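Arginyl-trna synthetase (Thermus thermophilus, PDB 1IQ0) probably catalyses the ATP-dependent attachment of L-arginine to tRNA(Arg), releasing AMP and diphosphate, as a class I aminoacyl-tRNA synthetase. Local coordinates at residues G272-D277 with F290-S295; T300-D305 with S358-L363; Q250-L255 with G314-L319; I149-R154 with W239-V244. All blocks are in the same frame, centred on the assembly; numbering follows the deposited sequence.

How the contacts relate
All four contacts lie in the catalytic part of the chain. Helix 301-312 is the next regular element after the hairpin of contact 1, and its first turn forms contact 2; their centres are about 13 Å apart. Leu253, in the helix of contact 3, touches Leu292 and Leu293 of contact 1 and Ala303 of contact 2. Contact 4 is about 16 Å from contact 2, centre to centre, yet Lys304 NZ reaches Glu240 OE2 at 3.1 Å in a salt bridge. Leu319 packs on Asp242 and Ile243, joining contact 3 to contact 4. Contact 4 borders the predicted 'HIGH' region, in class I synthetases part of the ATP site: Ile149 touches Pro114 and Asp150 touches Asn113.

Contact 1: G272-D277 with F290-S295; sequences GALVMD and FVLLRS
Leu274 faces two residues at once, Leu292 and Leu293, in a classic beta bulge of an antiparallel hairpin. Its carbonyl O takes both amides: Leu292 N at 2.8 Å and Leu293 N at 3.2 Å. The second donor lies in the carbonyl plane on a lone pair; the first is tilted 16° from that plane. The Leu274 side chain starts with CB against Leu293 CB at 3.7 Å. CG is anti to the backbone N (chi1 178°), and the branch beyond it crosses both leucines obliquely. At the tip, CD2 is 4.1 Å from Leu292 CD1 and equally near Leu293 CD1. One methyl thus touches both residues of the bulge. Beyond the bulge regular pairing resumes, with Met276 N bonded to Phe290 O at 2.8 Å and Phe290 N bonded back to Met276 O. The Met276 chain bends at chi3, and CE comes to 4.1 Å from Leu292 CD2. Strand 274-277 is the middle one of a small three-stranded sheet, between strands 262-263 and 289-291. Met276 and Leu292 meet helices 248-256 and 301-312, Leu293 meets the first of these, and Met276 and Phe290 also rest on helix 361-370.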
loop_
_atom_site.group_PDB
_atom_site.type_symbol
_atom_site.label_atom_id
_atom_site.label_comp_id
_atom_site.label_asym_id
_atom_site.label_seq_id
_atom_site.Cartn_x
_atom_site.Cartn_y
_atom_site.Cartn_z
ATOM N N GLY A 272 23.153 24.345 26.063
ATOM C CA GLY A 272 21.826 24.924 26.188
ATOM C C GLY A 272 20.731 24.158 25.463
ATOM O O GLY A 272 19.550 24.315 25.775
ATOM N N ALA A 273 21.118 23.328 24.499
ATOM C CA ALA A 273 20.158 22.541 23.730
ATOM C C ALA A 273 19.870 21.204 24.400
ATOM O O ALA A 273 20.718 20.669 25.110
ATOM C CB ALA A 273 20.689 22.305 22.316
ATOM N N LEU A 274 18.662 20.678 24.196
ATOM C CA LEU A 274 18.306 19.378 24.764
ATOM C C LEU A 274 18.573 18.377 23.657
ATOM O O LEU A 274 18.018 18.482 22.564
ATOM C CB LEU A 274 16.832 19.316 25.171
ATOM C CG LEU A 274 16.406 17.953 25.731
ATOM C CD1 LEU A 274 17.165 17.688 27.025
ATOM C CD2 LEU A 274 14.906 17.911 25.975
ATOM N N VAL A 275 19.426 17.405 23.938
ATOM C CA VAL A 275 19.778 16.425 22.932
ATOM C C VAL A 275 19.554 14.989 23.384
ATOM O O VAL A 275 19.535 14.688 24.580
ATOM C CB VAL A 275 21.255 16.612 22.516
ATOM C CG1 VAL A 275 22.161 16.387 23.712
ATOM C CG2 VAL A 275 21.607 15.667 21.394
ATOM N N MET A 276 19.376 14.109 22.405
ATOM C CA MET A 276 19.172 12.688 22.649
ATOM C C MET A 276 20.367 11.933 22.067
ATOM O O MET A 276 20.646 12.031 20.869
ATOM C CB MET A 276 17.894 12.200 21.959
ATOM C CG MET A 276 17.575 10.736 22.227
ATOM S SD MET A 276 16.225 10.101 21.218
ATOM C CE MET A 276 14.835 10.906 21.984
ATOM N N ASP A 277 21.074 11.192 22.913
ATOM C CA ASP A 277 22.226 10.414 22.460
ATOM C C ASP A 277 21.719 9.052 22.010
ATOM O O ASP A 277 21.367 8.206 22.835
ATOM C CB ASP A 277 23.238 10.252 23.603
ATOM C CG ASP A 277 24.454 9.418 23.206
ATOM O OD1 ASP A 277 25.245 9.068 24.106
ATOM O OD2 ASP A 277 24.620 9.115 22.005
ATOM N N PHE A 290 20.694 13.664 18.357
ATOM C CA PHE A 290 19.519 14.234 17.706
ATOM C C PHE A 290 19.104 15.388 18.618
ATOM O O PHE A 290 18.986 15.211 19.835
ATOM C CB PHE A 290 18.369 13.221 17.650
ATOM C CG PHE A 290 18.538 12.144 16.614
ATOM C CD1 PHE A 290 18.367 12.427 15.259
ATOM C CD2 PHE A 290 18.850 10.839 16.993
ATOM C CE1 PHE A 290 18.501 11.424 14.296
ATOM C CE2 PHE A 290 18.985 9.831 16.041
ATOM C CZ PHE A 290 18.809 10.124 14.687
ATOM N N VAL A 291 18.893 16.569 18.050
ATOM C CA VAL A 291 18.485 17.704 18.865
ATOM C C VAL A 291 16.970 17.682 19.040
ATOM O O VAL A 291 16.239 17.545 18.065
ATOM C CB VAL A 291 18.893 19.041 18.217
ATOM C CG1 VAL A 291 18.451 20.203 19.101
ATOM C CG2 VAL A 291 20.398 19.075 18.003
ATOM N N LEU A 292 16.509 17.790 20.286
ATOM C CA LEU A 292 15.078 17.803 20.578
ATOM C C LEU A 292 14.659 19.265 20.742
ATOM O O LEU A 292 13.694 19.715 20.122
ATOM C CB LEU A 292 14.778 17.007 21.858
ATOM C CG LEU A 292 15.118 15.506 21.839
ATOM C CD1 LEU A 292 14.848 14.883 23.200
ATOM C CD2 LEU A 292 14.285 14.808 20.777
ATOM N N LEU A 293 15.395 19.998 21.576
ATOM C CA LEU A 293 15.141 21.420 21.808
ATOM C C LEU A 293 16.406 22.214 21.498
ATOM O O LEU A 293 17.474 21.913 22.029
ATOM C CB LEU A 293 14.745 21.683 23.267
ATOM C CG LEU A 293 13.378 21.206 23.768
ATOM C CD1 LEU A 293 13.212 21.571 25.239
ATOM C CD2 LEU A 293 12.280 21.847 22.943
ATOM N N ARG A 294 16.298 23.218 20.634
ATOM C CA ARG A 294 17.459 24.044 20.315
ATOM C C ARG A 294 17.713 24.913 21.541
ATOM O O ARG A 294 16.836 25.048 22.394
ATOM C CB ARG A 294 17.189 24.916 19.084
ATOM C CG ARG A 294 16.798 24.121 17.840
ATOM C CD ARG A 294 16.833 24.979 16.585
ATOM N NE ARG A 294 16.304 24.281 15.411
ATOM C CZ ARG A 294 15.015 24.003 15.221
ATOM N NH1 ARG A 294 14.117 24.366 16.129
ATOM N NH2 ARG A 294 14.617 23.363 14.122
ATOM N N SER A 295 18.909 25.488 21.639
ATOM C CA SER A 295 19.265 26.327 22.782
ATOM C C SER A 295 18.275 27.457 23.042
ATOM O O SER A 295 18.048 27.828 24.195
ATOM C CB SER A 295 20.671 26.909 22.598
ATOM O OG SER A 295 20.794 27.580 21.355
HETATM O O HOH W 1 16.448 24.282 25.762
#

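Contact 2: T300-D305 with S358-L363; sequences TYYAKD and SHPQAL
Tyr302 meets His359, Pro360 and Leu363 in a surface contact made by packing, with no hydrogen bond across it. It joins the first turn of helix 301-312 to the start of helix 361-370 in the Rossmann-type catalytic domain. Helix 361-370 belongs to the beta-alpha-beta crossover between parallel strands 348-354 and 380-390. Leu363 packs against the root of the tyrosine, with CD1 3.6 Å from Tyr302 CB. Its other methyl, CD2, is 3.5 Å from Tyr302 CD2, oblique to the ring. The rings of Tyr302 and His359 meet rim to rim, their planes at 69° and neither over the face of the other. Tyr302 CE2 is 3.3 Å from His359 CD2. Farther out, Tyr302 OH is 3.7 Å from Pro360 CD. An alanine in place of Tyr302 would keep CB on Leu363 but would probably open a gap beside the Leu363 methyls, His359 and Pro360 and let the imidazole turn more easily. That ring is already poorly ordered. Asp305 meets the same ring, its carboxylate at 90° to the imidazole plane. Asp305 OD2 lies over one face, displaced toward the rim and 3.1 Å from His359 CD2.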
loop_
_atom_site.group_PDB
_atom_site.type_symbol
_atom_site.label_atom_id
_atom_site.label_comp_id
_atom_site.label_asym_id
_atom_site.label_seq_id
_atom_site.Cartn_x
_atom_site.Cartn_y
_atom_site.Cartn_z
ATOM N N THR A 300 12.179 20.870 17.958
ATOM C CA THR A 300 12.591 20.421 16.637
ATOM C C THR A 300 11.522 19.523 16.021
ATOM O O THR A 300 10.633 19.036 16.725
ATOM C CB THR A 300 13.910 19.632 16.740
ATOM O OG1 THR A 300 14.468 19.458 15.439
ATOM C CG2 THR A 300 13.661 18.265 17.348
ATOM N N TYR A 301 11.604 19.307 14.707
ATOM C CA TYR A 301 10.653 18.429 14.021
ATOM C C TYR A 301 10.836 16.993 14.514
ATOM O O TYR A 301 9.891 16.201 14.539
ATOM C CB TYR A 301 10.860 18.487 12.505
ATOM C CG TYR A 301 10.295 19.734 11.869
ATOM C CD1 TYR A 301 10.843 20.987 12.136
ATOM C CD2 TYR A 301 9.189 19.665 11.024
ATOM C CE1 TYR A 301 10.301 22.141 11.577
ATOM C CE2 TYR A 301 8.641 20.812 10.461
ATOM C CZ TYR A 301 9.200 22.045 10.742
ATOM O OH TYR A 301 8.654 23.181 10.194
ATOM N N TYR A 302 12.063 16.666 14.906
ATOM C CA TYR A 302 12.376 15.339 15.420
ATOM C C TYR A 302 11.642 15.085 16.738
ATOM O O TYR A 302 11.091 14.011 16.946
ATOM C CB TYR A 302 13.889 15.197 15.618
ATOM C CG TYR A 302 14.665 15.086 14.317
ATOM C CD1 TYR A 302 16.063 15.054 14.312
ATOM C CD2 TYR A 302 13.999 14.980 13.092
ATOM C CE1 TYR A 302 16.776 14.913 13.119
ATOM C CE2 TYR A 302 14.700 14.840 11.899
ATOM C CZ TYR A 302 16.084 14.805 11.919
ATOM O OH TYR A 302 16.765 14.649 10.733
ATOM N N ALA A 303 11.630 16.077 17.622
ATOM C CA ALA A 303 10.946 15.935 18.899
ATOM C C ALA A 303 9.445 15.760 18.645
ATOM O O ALA A 303 8.795 14.921 19.270
ATOM C CB ALA A 303 11.199 17.165 19.778
ATOM N N LYS A 304 8.900 16.544 17.720
ATOM C CA LYS A 304 7.478 16.446 17.402
ATOM C C LYS A 304 7.126 15.103 16.761
ATOM O O LYS A 304 6.050 14.561 17.022
ATOM C CB LYS A 304 7.040 17.605 16.494
ATOM C CG LYS A 304 7.126 18.975 17.174
ATOM C CD LYS A 304 6.326 20.052 16.439
ATOM C CE LYS A 304 4.834 19.720 16.401
ATOM N NZ LYS A 304 4.223 19.507 17.761
ATOM N N ASP A 305 8.020 14.564 15.926
ATOM C CA ASP A 305 7.758 13.265 15.301
ATOM C C ASP A 305 7.734 12.192 16.383
ATOM O O ASP A 305 6.911 11.277 16.349
ATOM C CB ASP A 305 8.826 12.913 14.257
ATOM C CG ASP A 305 8.716 13.758 12.994
ATOM O OD1 ASP A 305 7.602 14.235 12.690
ATOM O OD2 ASP A 305 9.739 13.933 12.298
ATOM N N SER A 358 11.806 13.156 4.035
ATOM C CA SER A 358 11.682 12.094 5.027
ATOM C C SER A 358 12.692 12.221 6.162
ATOM O O SER A 358 13.770 12.791 5.991
ATOM C CB SER A 358 11.851 10.730 4.350
ATOM O OG SER A 358 11.794 9.676 5.296
ATOM N N HIS A 359 12.328 11.682 7.323
ATOM C CA HIS A 359 13.189 11.707 8.500
ATOM C C HIS A 359 13.717 10.292 8.736
ATOM O O HIS A 359 13.030 9.309 8.455
ATOM C CB HIS A 359 12.405 12.176 9.729
ATOM C CG HIS A 359 11.730 13.501 9.551
ATOM N ND1 HIS A 359 10.722 13.706 8.635
ATOM C CD2 HIS A 359 11.908 14.685 10.184
ATOM C CE1 HIS A 359 10.308 14.959 8.710
ATOM N NE2 HIS A 359 11.011 15.574 9.643
ATOM N N PRO A 360 14.946 10.169 9.262
ATOM C CA PRO A 360 15.555 8.861 9.528
ATOM C C PRO A 360 14.806 8.010 10.557
ATOM O O PRO A 360 14.529 8.467 11.668
ATOM C CB PRO A 360 16.962 9.229 9.990
ATOM C CG PRO A 360 16.747 10.539 10.685
ATOM C CD PRO A 360 15.825 11.258 9.727
ATOM N N GLN A 361 14.487 6.774 10.180
ATOM C CA GLN A 361 13.782 5.852 11.068
ATOM C C GLN A 361 14.568 5.693 12.360
ATOM O O GLN A 361 14.006 5.380 13.413
ATOM C CB GLN A 361 13.615 4.482 10.406
ATOM C CG GLN A 361 12.667 4.468 9.221
ATOM C CD GLN A 361 12.490 3.080 8.635
ATOM O OE1 GLN A 361 12.102 2.144 9.336
ATOM N NE2 GLN A 361 12.771 2.940 7.344
ATOM N N ALA A 362 15.875 5.910 12.268
ATOM C CA ALA A 362 16.760 5.803 13.416
ATOM C C ALA A 362 16.262 6.669 14.575
ATOM O O ALA A 362 16.397 6.292 15.741
ATOM C CB ALA A 362 18.175 6.223 13.020
ATOM N N LEU A 363 15.693 7.827 14.241
ATOM C CA LEU A 363 15.171 8.766 15.237
ATOM C C LEU A 363 14.117 8.161 16.161
ATOM O O LEU A 363 14.339 8.046 17.366
ATOM C CB LEU A 363 14.573 10.004 14.551
ATOM C CG LEU A 363 13.807 10.992 15.450
ATOM C CD1 LEU A 363 14.767 11.787 16.332
ATOM C CD2 LEU A 363 12.998 11.930 14.578
#

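Contact 3: Q250-L255 with G314-L319; sequences QKALAL and GILEGL
Leu316 lays its two methyls against the backbone and side-chain roots of Lys251 and Ala252 on helix 248-256. CD1 is 3.6 Å from Ala252 N and also touches the CB of that alanine. CD2 sits 3.8 Å from Lys251 CB. The segment 314-319 has no regular structure; it leads from helix 301-312 to strand 320-323. A Schellman motif begins it. Gly314, with positive phi, is its C-prime residue; Ile315 N bonds to Phe310 O and Gly314 N to Trp311 O. This turns the chain off the helix and brings Ile315 and Leu316 toward helix 248-256. One turn on from Lys251, Leu255 meets Ile315 at about a right angle. Leu255 CG is anti to the backbone N (chi1 178°), and its CD2 comes to 3.7 Å from Ile315 CG2. Phe310 of helix 301-312 touches both Leu255 and Leu316, so the apolar patch continues onto that helix. The polar part lies on the other side of Leu316. Beyond CG the Lys251 chain runs extended, its CD passing 3.7 Å from Glu317 O. NZ bonds to Ala246 O, just before helix 248-256, as well as to the loop. Gly318 is close by, and a CB there would crowd NZ. Lys251 NZ donates to Glu317 O at 2.9 Å, tilted 32° from the carbonyl plane.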
loop_
_atom_site.group_PDB
_atom_site.type_symbol
_atom_site.label_atom_id
_atom_site.label_comp_id
_atom_site.label_asym_id
_atom_site.label_seq_id
_atom_site.Cartn_x
_atom_site.Cartn_y
_atom_site.Cartn_z
ATOM N N GLN A 250 5.290 18.309 25.066
ATOM C CA GLN A 250 5.812 18.420 26.429
ATOM C C GLN A 250 5.844 17.077 27.146
ATOM O O GLN A 250 6.797 16.783 27.862
ATOM C CB GLN A 250 4.983 19.415 27.248
ATOM C CG GLN A 250 5.130 20.860 26.795
ATOM C CD GLN A 250 6.583 21.332 26.783
ATOM O OE1 GLN A 250 7.275 21.282 27.804
ATOM N NE2 GLN A 250 7.047 21.798 25.625
ATOM N N LYS A 251 4.801 16.274 26.964
ATOM C CA LYS A 251 4.731 14.961 27.591
ATOM C C LYS A 251 5.848 14.062 27.081
ATOM O O LYS A 251 6.466 13.333 27.860
ATOM C CB LYS A 251 3.372 14.303 27.317
ATOM C CG LYS A 251 2.198 15.024 27.975
ATOM C CD LYS A 251 0.840 14.440 27.560
ATOM C CE LYS A 251 -0.307 15.313 28.100
ATOM N NZ LYS A 251 -1.661 14.823 27.693
ATOM N N ALA A 252 6.109 14.113 25.774
ATOM C CA ALA A 252 7.161 13.290 25.185
ATOM C C ALA A 252 8.500 13.765 25.717
ATOM O O ALA A 252 9.341 12.957 26.111
ATOM C CB ALA A 252 7.137 13.392 23.647
ATOM N N LEU A 253 8.691 15.081 25.722
ATOM C CA LEU A 253 9.926 15.683 26.208
ATOM C C LEU A 253 10.189 15.295 27.667
ATOM O O LEU A 253 11.309 14.929 28.028
ATOM C CB LEU A 253 9.847 17.207 26.069
ATOM C CG LEU A 253 10.644 17.912 24.958
ATOM C CD1 LEU A 253 10.967 16.972 23.832
ATOM C CD2 LEU A 253 9.852 19.112 24.462
ATOM N N ALA A 254 9.154 15.357 28.499
ATOM C CA ALA A 254 9.300 15.010 29.911
ATOM C C ALA A 254 9.646 13.537 30.070
ATOM O O ALA A 254 10.443 13.173 30.926
ATOM C CB ALA A 254 8.014 15.332 30.675
ATOM N N LEU A 255 9.048 12.687 29.246
ATOM C CA LEU A 255 9.325 11.260 29.328
ATOM C C LEU A 255 10.766 10.979 28.889
ATOM O O LEU A 255 11.478 10.209 29.533
ATOM C CB LEU A 255 8.329 10.484 28.461
ATOM C CG LEU A 255 8.489 8.963 28.373
ATOM C CD1 LEU A 255 8.466 8.339 29.765
ATOM C CD2 LEU A 255 7.366 8.398 27.512
ATOM N N GLY A 314 0.300 4.317 21.861
ATOM C CA GLY A 314 -0.283 4.314 23.195
ATOM C C GLY A 314 0.602 4.707 24.358
ATOM O O GLY A 314 0.200 4.598 25.517
ATOM N N ILE A 315 1.808 5.167 24.063
ATOM C CA ILE A 315 2.730 5.578 25.104
ATOM C C ILE A 315 2.249 6.890 25.715
ATOM O O ILE A 315 2.407 7.120 26.915
ATOM C CB ILE A 315 4.142 5.740 24.524
ATOM C CG1 ILE A 315 4.615 4.388 23.978
ATOM C CG2 ILE A 315 5.086 6.290 25.573
ATOM C CD1 ILE A 315 5.951 4.444 23.237
ATOM N N LEU A 316 1.646 7.740 24.888
ATOM C CA LEU A 316 1.128 9.028 25.351
ATOM C C LEU A 316 -0.346 9.190 24.998
ATOM O O LEU A 316 -0.829 8.581 24.048
ATOM C CB LEU A 316 1.915 10.182 24.725
ATOM C CG LEU A 316 3.371 10.387 25.146
ATOM C CD1 LEU A 316 3.933 11.605 24.414
ATOM C CD2 LEU A 316 3.457 10.586 26.667
ATOM N N GLU A 317 -1.053 10.014 25.765
ATOM C CA GLU A 317 -2.473 10.274 25.531
ATOM C C GLU A 317 -2.755 11.777 25.506
ATOM O O GLU A 317 -1.895 12.584 25.863
ATOM C CB GLU A 317 -3.319 9.611 26.624
ATOM C CG GLU A 317 -3.264 8.086 26.606
ATOM C CD GLU A 317 -4.044 7.450 27.744
ATOM O OE1 GLU A 317 -5.251 7.729 27.882
ATOM O OE2 GLU A 317 -3.447 6.661 28.499
ATOM N N GLY A 318 -3.962 12.151 25.088
ATOM C CA GLY A 318 -4.321 13.557 25.043
ATOM C C GLY A 318 -5.270 13.929 23.917
ATOM O O GLY A 318 -6.072 14.858 24.052
ATOM N N LEU A 319 -5.185 13.205 22.804
ATOM C CA LEU A 319 -6.034 13.456 21.642
ATOM C C LEU A 319 -7.469 12.959 21.867
ATOM O O LEU A 319 -7.687 11.877 22.429
ATOM C CB LEU A 319 -5.414 12.774 20.412
ATOM C CG LEU A 319 -4.750 13.593 19.291
ATOM C CD1 LEU A 319 -4.354 14.976 19.762
ATOM C CD2 LEU A 319 -3.536 12.828 18.756
#

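Contact 4: I149-R154 with W239-V244; sequences IDDTGR and WESDIV
Ile149 and Trp239 lie side by side and point the same way from two parallel strands. Ile149 CG2 sits over the six-membered ring, 4.0 Å from its centroid and 10° off the normal, a CH-pi contact. Asp151 approaches the same indole from its edge. Its carboxylate stands at 90° to the ring plane, with OD1 3.5 Å from Trp239 CE3. Arg213 makes a cation-pi contact with Trp239, so this ring is held by several partners. CG of Asp151 lies between the backbone N and the carbonyl carbon (chi1 64°), which directs the carboxylate to the first turn of helix 240-245. There it grips Ser241 twice, each oxygen using its syn lone pair. OD1 takes the hydroxyl OG of Ser241 at 2.6 Å, and OD2 takes Ser241 N at 3.0 Å. An alanine in place of Asp151 would probably leave both the Ser241 amide and its hydroxyl without these acceptors and free the hydroxyl to turn. Just before this, Glu240 N donates to Ile149 O at 2.9 Å. Thr152 crosses Glu240 at about a right angle, with OG1 3.1 Å from Glu240 CG. The Glu240 chain bends at chi2, and its carboxylate bonds to Tyr148 OH. The parallel bridge Ile149-Trp239 lies at the last residues of strands 141-149 and 236-239. The segments after it thus lie at the C-terminal ends of the parallel strands of the central sheet, the side on which class I synthetases of Rossmann fold build their active site.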
loop_
_atom_site.group_PDB
_atom_site.type_symbol
_atom_site.label_atom_id
_atom_site.label_comp_id
_atom_site.label_asym_id
_atom_site.label_seq_id
_atom_site.Cartn_x
_atom_site.Cartn_y
_atom_site.Cartn_z
ATOM N N ILE A 149 -3.177 16.116 9.376
ATOM C CA ILE A 149 -3.482 17.427 8.813
ATOM C C ILE A 149 -2.664 18.528 9.503
ATOM O O ILE A 149 -2.919 18.874 10.654
ATOM C CB ILE A 149 -5.001 17.745 8.964
ATOM C CG1 ILE A 149 -5.847 16.531 8.546
ATOM C CG2 ILE A 149 -5.374 18.956 8.111
ATOM C CD1 ILE A 149 -5.680 16.099 7.077
ATOM N N ASP A 150 -1.675 19.067 8.795
ATOM C CA ASP A 150 -0.823 20.123 9.343
ATOM C C ASP A 150 -1.541 21.466 9.156
ATOM O O ASP A 150 -1.204 22.251 8.274
ATOM C CB ASP A 150 0.532 20.134 8.616
ATOM C CG ASP A 150 1.553 21.067 9.280
ATOM O OD1 ASP A 150 1.178 21.791 10.213
ATOM O OD2 ASP A 150 2.733 21.084 8.866
ATOM N N ASP A 151 -2.536 21.727 9.991
ATOM C CA ASP A 151 -3.307 22.956 9.869
ATOM C C ASP A 151 -2.652 24.212 10.438
ATOM O O ASP A 151 -3.243 25.281 10.368
ATOM C CB ASP A 151 -4.684 22.778 10.512
ATOM C CG ASP A 151 -4.600 22.521 11.997
ATOM O OD1 ASP A 151 -5.477 23.019 12.732
ATOM O OD2 ASP A 151 -3.663 21.812 12.422
ATOM N N THR A 152 -1.447 24.091 10.995
ATOM C CA THR A 152 -0.753 25.250 11.549
ATOM C C THR A 152 0.535 25.510 10.779
ATOM O O THR A 152 1.393 26.273 11.225
ATOM C CB THR A 152 -0.368 25.042 13.039
ATOM O OG1 THR A 152 0.619 24.009 13.140
ATOM C CG2 THR A 152 -1.579 24.652 13.858
ATOM N N GLY A 153 0.668 24.884 9.617
ATOM C CA GLY A 153 1.892 25.041 8.846
ATOM C C GLY A 153 2.021 26.334 8.068
ATOM O O GLY A 153 1.028 26.954 7.699
ATOM N N ARG A 154 3.262 26.737 7.820
ATOM C CA ARG A 154 3.528 27.949 7.063
ATOM C C ARG A 154 2.883 27.877 5.681
ATOM O O ARG A 154 2.428 28.892 5.155
ATOM C CB ARG A 154 5.035 28.172 6.909
ATOM C CG ARG A 154 5.370 29.378 6.035
ATOM C CD ARG A 154 6.866 29.621 5.905
ATOM N NE ARG A 154 7.342 30.650 6.826
ATOM C CZ ARG A 154 7.466 30.480 8.137
ATOM N NH1 ARG A 154 7.149 29.317 8.688
ATOM N NH2 ARG A 154 7.911 31.471 8.899
ATOM N N TRP A 239 -5.285 16.509 13.561
ATOM C CA TRP A 239 -4.872 17.878 13.280
ATOM C C TRP A 239 -3.730 18.349 14.184
ATOM O O TRP A 239 -3.732 18.115 15.395
ATOM C CB TRP A 239 -6.080 18.829 13.430
ATOM C CG TRP A 239 -7.227 18.525 12.480
ATOM C CD1 TRP A 239 -7.939 17.361 12.402
ATOM C CD2 TRP A 239 -7.755 19.381 11.454
ATOM N NE1 TRP A 239 -8.869 17.436 11.397
ATOM C CE2 TRP A 239 -8.778 18.662 10.795
ATOM C CE3 TRP A 239 -7.459 20.683 11.026
ATOM C CZ2 TRP A 239 -9.513 19.201 9.726
ATOM C CZ3 TRP A 239 -8.190 21.223 9.962
ATOM C CH2 TRP A 239 -9.203 20.480 9.324
ATOM N N GLU A 240 -2.754 19.026 13.585
ATOM C CA GLU A 240 -1.623 19.553 14.331
ATOM C C GLU A 240 -2.090 20.417 15.513
ATOM O O GLU A 240 -1.550 20.306 16.618
ATOM C CB GLU A 240 -0.723 20.373 13.397
ATOM C CG GLU A 240 0.481 21.022 14.081
ATOM C CD GLU A 240 1.407 20.009 14.737
ATOM O OE1 GLU A 240 1.581 18.901 14.192
ATOM O OE2 GLU A 240 1.979 20.324 15.793
ATOM N N SER A 241 -3.084 21.279 15.295
ATOM C CA SER A 241 -3.578 22.125 16.388
ATOM C C SER A 241 -4.129 21.300 17.553
ATOM O O SER A 241 -4.045 21.723 18.707
ATOM C CB SER A 241 -4.638 23.122 15.891
ATOM O OG SER A 241 -5.731 22.478 15.271
ATOM N N ASP A 242 -4.699 20.132 17.264
ATOM C CA ASP A 242 -5.201 19.266 18.338
ATOM C C ASP A 242 -4.012 18.588 19.025
ATOM O O ASP A 242 -4.045 18.331 20.228
ATOM C CB ASP A 242 -6.160 18.208 17.787
ATOM C CG ASP A 242 -7.489 18.803 17.355
ATOM O OD1 ASP A 242 -8.043 18.365 16.322
ATOM O OD2 ASP A 242 -7.978 19.709 18.055
ATOM N N ILE A 243 -2.962 18.299 18.259
ATOM C CA ILE A 243 -1.765 17.682 18.826
ATOM C C ILE A 243 -1.135 18.662 19.829
ATOM O O ILE A 243 -0.617 18.258 20.869
ATOM C CB ILE A 243 -0.735 17.321 17.717
ATOM C CG1 ILE A 243 -1.180 16.044 16.994
ATOM C CG2 ILE A 243 0.660 17.158 18.317
ATOM C CD1 ILE A 243 -0.219 15.570 15.881
ATOM N N VAL A 244 -1.193 19.952 19.510
ATOM C CA VAL A 244 -0.650 20.984 20.391
ATOM C C VAL A 244 -1.486 21.074 21.675
ATOM O O VAL A 244 -0.938 21.092 22.779
ATOM C CB VAL A 244 -0.624 22.373 19.679
ATOM C CG1 VAL A 244 -0.295 23.496 20.689
ATOM C CG2 VAL A 244 0.423 22.360 18.560
#